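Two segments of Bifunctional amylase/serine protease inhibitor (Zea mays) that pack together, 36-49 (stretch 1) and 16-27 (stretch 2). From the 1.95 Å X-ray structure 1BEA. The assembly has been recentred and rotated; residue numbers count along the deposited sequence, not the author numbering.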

# COMPACT_ATOMS: atom_id res chain seq x y z
N PRO A 36 13.82 -10.37 -7.85
CA PRO A 36 12.91 -11.52 -8.04
C PRO A 36 11.53 -11.25 -7.43
O PRO A 36 11.41 -10.52 -6.46
CB PRO A 36 13.64 -12.67 -7.35
CG PRO A 36 15.11 -12.27 -7.42
CD PRO A 36 15.13 -10.76 -7.30
N TRP A 37 10.48 -11.81 -8.03
CA TRP A 37 9.12 -11.60 -7.53
C TRP A 37 8.97 -11.88 -6.01
O TRP A 37 8.43 -11.06 -5.26
CB TRP A 37 8.10 -12.46 -8.32
CG TRP A 37 7.84 -11.95 -9.73
CD1 TRP A 37 8.39 -12.43 -10.90
CD2 TRP A 37 7.03 -10.81 -10.12
NE1 TRP A 37 7.99 -11.66 -11.97
CE2 TRP A 37 7.16 -10.66 -11.53
CE3 TRP A 37 6.23 -9.90 -9.41
CZ2 TRP A 37 6.50 -9.64 -12.24
CZ3 TRP A 37 5.57 -8.88 -10.12
CH2 TRP A 37 5.72 -8.76 -11.53
N PRO A 38 9.48 -13.02 -5.54
CA PRO A 38 9.37 -13.35 -4.12
C PRO A 38 10.01 -12.33 -3.21
O PRO A 38 9.55 -12.12 -2.10
CB PRO A 38 10.08 -14.69 -4.02
CG PRO A 38 10.04 -15.23 -5.41
CD PRO A 38 10.20 -14.05 -6.29
N GLU A 39 11.07 -11.69 -3.71
CA GLU A 39 11.83 -10.68 -2.97
C GLU A 39 11.07 -9.36 -2.89
O GLU A 39 11.13 -8.62 -1.89
CB GLU A 39 13.19 -10.48 -3.65
CG GLU A 39 14.15 -9.58 -2.91
CD GLU A 39 14.18 -9.88 -1.44
OE1 GLU A 39 14.23 -11.09 -1.11
OE2 GLU A 39 14.15 -8.92 -0.64
N LEU A 40 10.33 -9.07 -3.95
CA LEU A 40 9.51 -7.87 -4.03
C LEU A 40 8.32 -7.96 -3.05
O LEU A 40 7.96 -6.98 -2.40
CB LEU A 40 9.00 -7.69 -5.48
CG LEU A 40 9.66 -6.64 -6.40
CD1 LEU A 40 9.54 -7.03 -7.92
CD2 LEU A 40 8.97 -5.33 -6.12
N LYS A 41 7.74 -9.16 -2.93
CA LYS A 41 6.59 -9.36 -2.05
C LYS A 41 7.02 -9.26 -0.61
O LYS A 41 6.43 -8.54 0.18
CB LYS A 41 5.96 -10.73 -2.29
CG LYS A 41 4.74 -11.02 -1.42
CD LYS A 41 4.34 -12.48 -1.50
CE LYS A 41 2.94 -12.65 -2.10
NZ LYS A 41 2.60 -14.06 -2.55
N ARG A 42 8.05 -10.00 -0.28
CA ARG A 42 8.59 -10.00 1.05
C ARG A 42 8.77 -8.58 1.58
O ARG A 42 8.25 -8.23 2.64
CB ARG A 42 9.94 -10.69 1.03
CG ARG A 42 10.37 -11.29 2.35
CD ARG A 42 11.64 -12.09 2.21
NE ARG A 42 12.76 -11.19 1.98
CZ ARG A 42 13.51 -10.67 2.94
NH1 ARG A 42 13.27 -10.96 4.23
NH2 ARG A 42 14.50 -9.84 2.62
N ARG A 43 9.52 -7.77 0.84
CA ARG A 43 9.83 -6.41 1.25
C ARG A 43 8.61 -5.52 1.45
O ARG A 43 8.59 -4.65 2.32
CB ARG A 43 10.85 -5.81 0.27
CG ARG A 43 12.19 -6.58 0.26
CD ARG A 43 13.25 -5.92 -0.59
NE ARG A 43 13.04 -4.48 -0.71
CZ ARG A 43 13.53 -3.58 0.15
NH1 ARG A 43 14.26 -3.98 1.19
NH2 ARG A 43 13.28 -2.27 -0.01
N CYS A 44 7.58 -5.73 0.65
CA CYS A 44 6.34 -4.99 0.81
C CYS A 44 5.64 -5.50 2.11
O CYS A 44 5.20 -4.74 2.97
CB CYS A 44 5.47 -5.26 -0.41
SG CYS A 44 3.70 -4.93 -0.15
N CYS A 45 5.56 -6.82 2.23
CA CYS A 45 4.92 -7.46 3.38
C CYS A 45 5.62 -7.00 4.62
O CYS A 45 4.99 -6.56 5.55
CB CYS A 45 5.02 -8.98 3.27
SG CYS A 45 3.92 -9.64 1.97
N ARG A 46 6.93 -7.10 4.62
CA ARG A 46 7.70 -6.65 5.77
C ARG A 46 7.31 -5.23 6.15
O ARG A 46 7.16 -4.93 7.34
CB ARG A 46 9.17 -6.72 5.43
CG ARG A 46 10.08 -6.88 6.62
CD ARG A 46 10.40 -5.51 7.18
NE ARG A 46 11.80 -5.17 7.02
CZ ARG A 46 12.25 -4.03 6.49
NH1 ARG A 46 11.39 -3.11 6.05
NH2 ARG A 46 13.56 -3.81 6.39
N GLU A 47 7.16 -4.34 5.17
CA GLU A 47 6.81 -2.95 5.46
C GLU A 47 5.39 -2.76 6.04
O GLU A 47 5.15 -1.90 6.91
CB GLU A 47 6.92 -2.10 4.18
CG GLU A 47 8.30 -1.58 3.97
CD GLU A 47 8.53 -1.08 2.55
OE1 GLU A 47 7.55 -0.88 1.80
OE2 GLU A 47 9.72 -0.90 2.20
N LEU A 48 4.46 -3.55 5.52
CA LEU A 48 3.08 -3.52 5.95
C LEU A 48 2.96 -4.07 7.38
O LEU A 48 2.15 -3.61 8.18
CB LEU A 48 2.24 -4.37 4.99
CG LEU A 48 0.70 -4.23 4.90
CD1 LEU A 48 0.23 -2.78 4.88
CD2 LEU A 48 0.25 -4.95 3.63
N ALA A 49 3.78 -5.06 7.71
CA ALA A 49 3.73 -5.60 9.06
C ALA A 49 4.36 -4.70 10.11
O ALA A 49 4.03 -4.83 11.31
CB ALA A 49 4.39 -6.93 9.09
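Stretch 2 (16-27) PLPSCRWYVTSR

What polar contacts hold stretch 2 against stretch 1? The carboxylate of Glu47 meets the start of the 18-27 helix and takes two hydrogen bonds from Ser19: Ser19 N to Glu47 OE1 at 2.9 Å, and Ser19 OG to Glu47 OE2 at 3.1 Å. With chi1 in the m well and chi2 in the t well, its carboxylate meets a first-turn amide that has no helical carbonyl of its own to bind. Arg43 NH2 also lies 3.1 Å from Ser19 OG.

Where are the two stretches joined covalently? Cys44 SG and Cys20 SG form a disulfide 2.0 Å long, with chi3 at 95°. It pins the point of closest backbone register, where Cys44 CA and Cys20 CA are 4.4 Å apart.

How does stretch 2 run relative to stretch 1? Pro16 and Leu17 lead in, Leu17 at the N-cap with positive phi and psi (49/52), and residues 18-27 are helical. This helix crosses helix 37-49 at -143°, roughly antiparallel, with the axes 7.7 Å apart at closest approach. Its beginning therefore faces the end of stretch 1: Leu17 pairs with Glu47, and six residues on, Tyr23 pairs with Leu40.

What fills the space around these links? Tyr23, with the largest covered area, lays one ring face against Lys41, whose CA stands 4.0 Å from the ring centroid, while Cys44 SG approaches the ring edge, 4.1 Å from Tyr23 CD2. Leu40 points toward stretch 2, its CD2 3.6 Å from Tyr23 CA and its CD1 3.5 Å from Ser26 OG. Farther along, Trp37 CZ3 comes within 3.2 Å of Ser26 CB, although Trp37 is poorly ordered. At the other end, Leu48 CD1 meets Leu17 CD1 at 3.7 Å.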

# COMPACT_ATOMS: atom_id res chain seq x y z
N PRO A 16 4.37 5.97 2.84
CA PRO A 16 4.33 4.58 3.26
C PRO A 16 4.38 3.50 2.19
O PRO A 16 3.99 3.71 1.05
CB PRO A 16 3.03 4.51 4.04
CG PRO A 16 2.13 5.40 3.30
CD PRO A 16 3.02 6.56 2.83
N LEU A 17 4.84 2.33 2.63
CA LEU A 17 4.90 1.13 1.81
C LEU A 17 5.55 1.37 0.43
O LEU A 17 5.01 0.93 -0.59
CB LEU A 17 3.46 0.56 1.69
CG LEU A 17 2.54 0.52 2.93
CD1 LEU A 17 1.13 -0.00 2.53
CD2 LEU A 17 3.12 -0.38 3.97
N PRO A 18 6.76 1.98 0.39
CA PRO A 18 7.49 2.27 -0.85
C PRO A 18 7.67 1.02 -1.68
O PRO A 18 7.61 1.09 -2.90
CB PRO A 18 8.86 2.79 -0.40
CG PRO A 18 8.73 3.13 1.03
CD PRO A 18 7.56 2.33 1.59
N SER A 19 7.93 -0.11 -1.01
CA SER A 19 8.16 -1.38 -1.71
C SER A 19 6.85 -1.98 -2.21
O SER A 19 6.84 -2.80 -3.15
CB SER A 19 8.81 -2.43 -0.80
OG SER A 19 10.18 -2.18 -0.56
N CYS A 20 5.75 -1.63 -1.57
CA CYS A 20 4.48 -2.21 -2.03
C CYS A 20 4.12 -1.54 -3.30
O CYS A 20 3.61 -2.21 -4.18
CB CYS A 20 3.41 -2.00 -1.00
SG CYS A 20 3.70 -3.01 0.48
N ARG A 21 4.42 -0.24 -3.42
CA ARG A 21 4.18 0.54 -4.66
C ARG A 21 4.72 -0.20 -5.86
O ARG A 21 3.98 -0.42 -6.82
CB ARG A 21 4.87 1.91 -4.62
CG ARG A 21 4.62 2.77 -5.86
CD ARG A 21 5.17 4.20 -5.70
NE ARG A 21 4.39 5.01 -4.77
CZ ARG A 21 3.19 5.55 -5.02
NH1 ARG A 21 2.57 5.36 -6.19
NH2 ARG A 21 2.59 6.29 -4.07
N TRP A 22 6.02 -0.58 -5.80
CA TRP A 22 6.78 -1.29 -6.85
C TRP A 22 6.35 -2.71 -7.07
O TRP A 22 6.46 -3.23 -8.18
CB TRP A 22 8.28 -1.35 -6.51
CG TRP A 22 8.93 -0.04 -6.56
CD1 TRP A 22 9.86 0.44 -5.68
CD2 TRP A 22 8.64 1.03 -7.47
NE1 TRP A 22 10.16 1.74 -5.99
CE2 TRP A 22 9.43 2.13 -7.08
CE3 TRP A 22 7.80 1.16 -8.59
CZ2 TRP A 22 9.39 3.36 -7.75
CZ3 TRP A 22 7.76 2.36 -9.25
CH2 TRP A 22 8.55 3.45 -8.84
N TYR A 23 5.94 -3.37 -6.00
CA TYR A 23 5.45 -4.74 -6.11
C TYR A 23 4.14 -4.66 -6.93
O TYR A 23 3.90 -5.45 -7.82
CB TYR A 23 5.22 -5.32 -4.72
CG TYR A 23 4.52 -6.66 -4.70
CD1 TYR A 23 4.75 -7.59 -5.70
CD2 TYR A 23 3.65 -7.00 -3.67
CE1 TYR A 23 4.14 -8.83 -5.68
CE2 TYR A 23 3.03 -8.25 -3.64
CZ TYR A 23 3.28 -9.16 -4.65
OH TYR A 23 2.67 -10.41 -4.65
N VAL A 24 3.31 -3.67 -6.63
CA VAL A 24 2.07 -3.50 -7.32
C VAL A 24 2.25 -3.12 -8.79
O VAL A 24 1.50 -3.62 -9.63
CB VAL A 24 1.21 -2.42 -6.66
CG1 VAL A 24 0.09 -1.99 -7.57
CG2 VAL A 24 0.63 -2.95 -5.37
N THR A 25 3.20 -2.25 -9.11
CA THR A 25 3.40 -1.86 -10.52
C THR A 25 4.08 -2.97 -11.35
O THR A 25 3.95 -3.04 -12.60
CB THR A 25 4.22 -0.57 -10.67
OG1 THR A 25 5.49 -0.72 -10.02
CG2 THR A 25 3.50 0.56 -10.08
N SER A 26 4.82 -3.82 -10.65
CA SER A 26 5.51 -4.89 -11.30
C SER A 26 4.46 -5.73 -11.95
O SER A 26 4.51 -5.97 -13.16
CB SER A 26 6.25 -5.72 -10.28
OG SER A 26 7.41 -5.04 -9.87
N ARG A 27 3.49 -6.14 -11.14
CA ARG A 27 2.37 -6.98 -11.58
C ARG A 27 1.36 -6.37 -12.54
O ARG A 27 1.05 -6.91 -13.59
CB ARG A 27 1.64 -7.55 -10.37
CG ARG A 27 0.50 -8.47 -10.77
CD ARG A 27 0.22 -9.48 -9.69
NE ARG A 27 -0.81 -10.49 -10.00
CZ ARG A 27 -1.92 -10.30 -10.73
NH1 ARG A 27 -2.21 -9.13 -11.29
NH2 ARG A 27 -2.77 -11.31 -10.88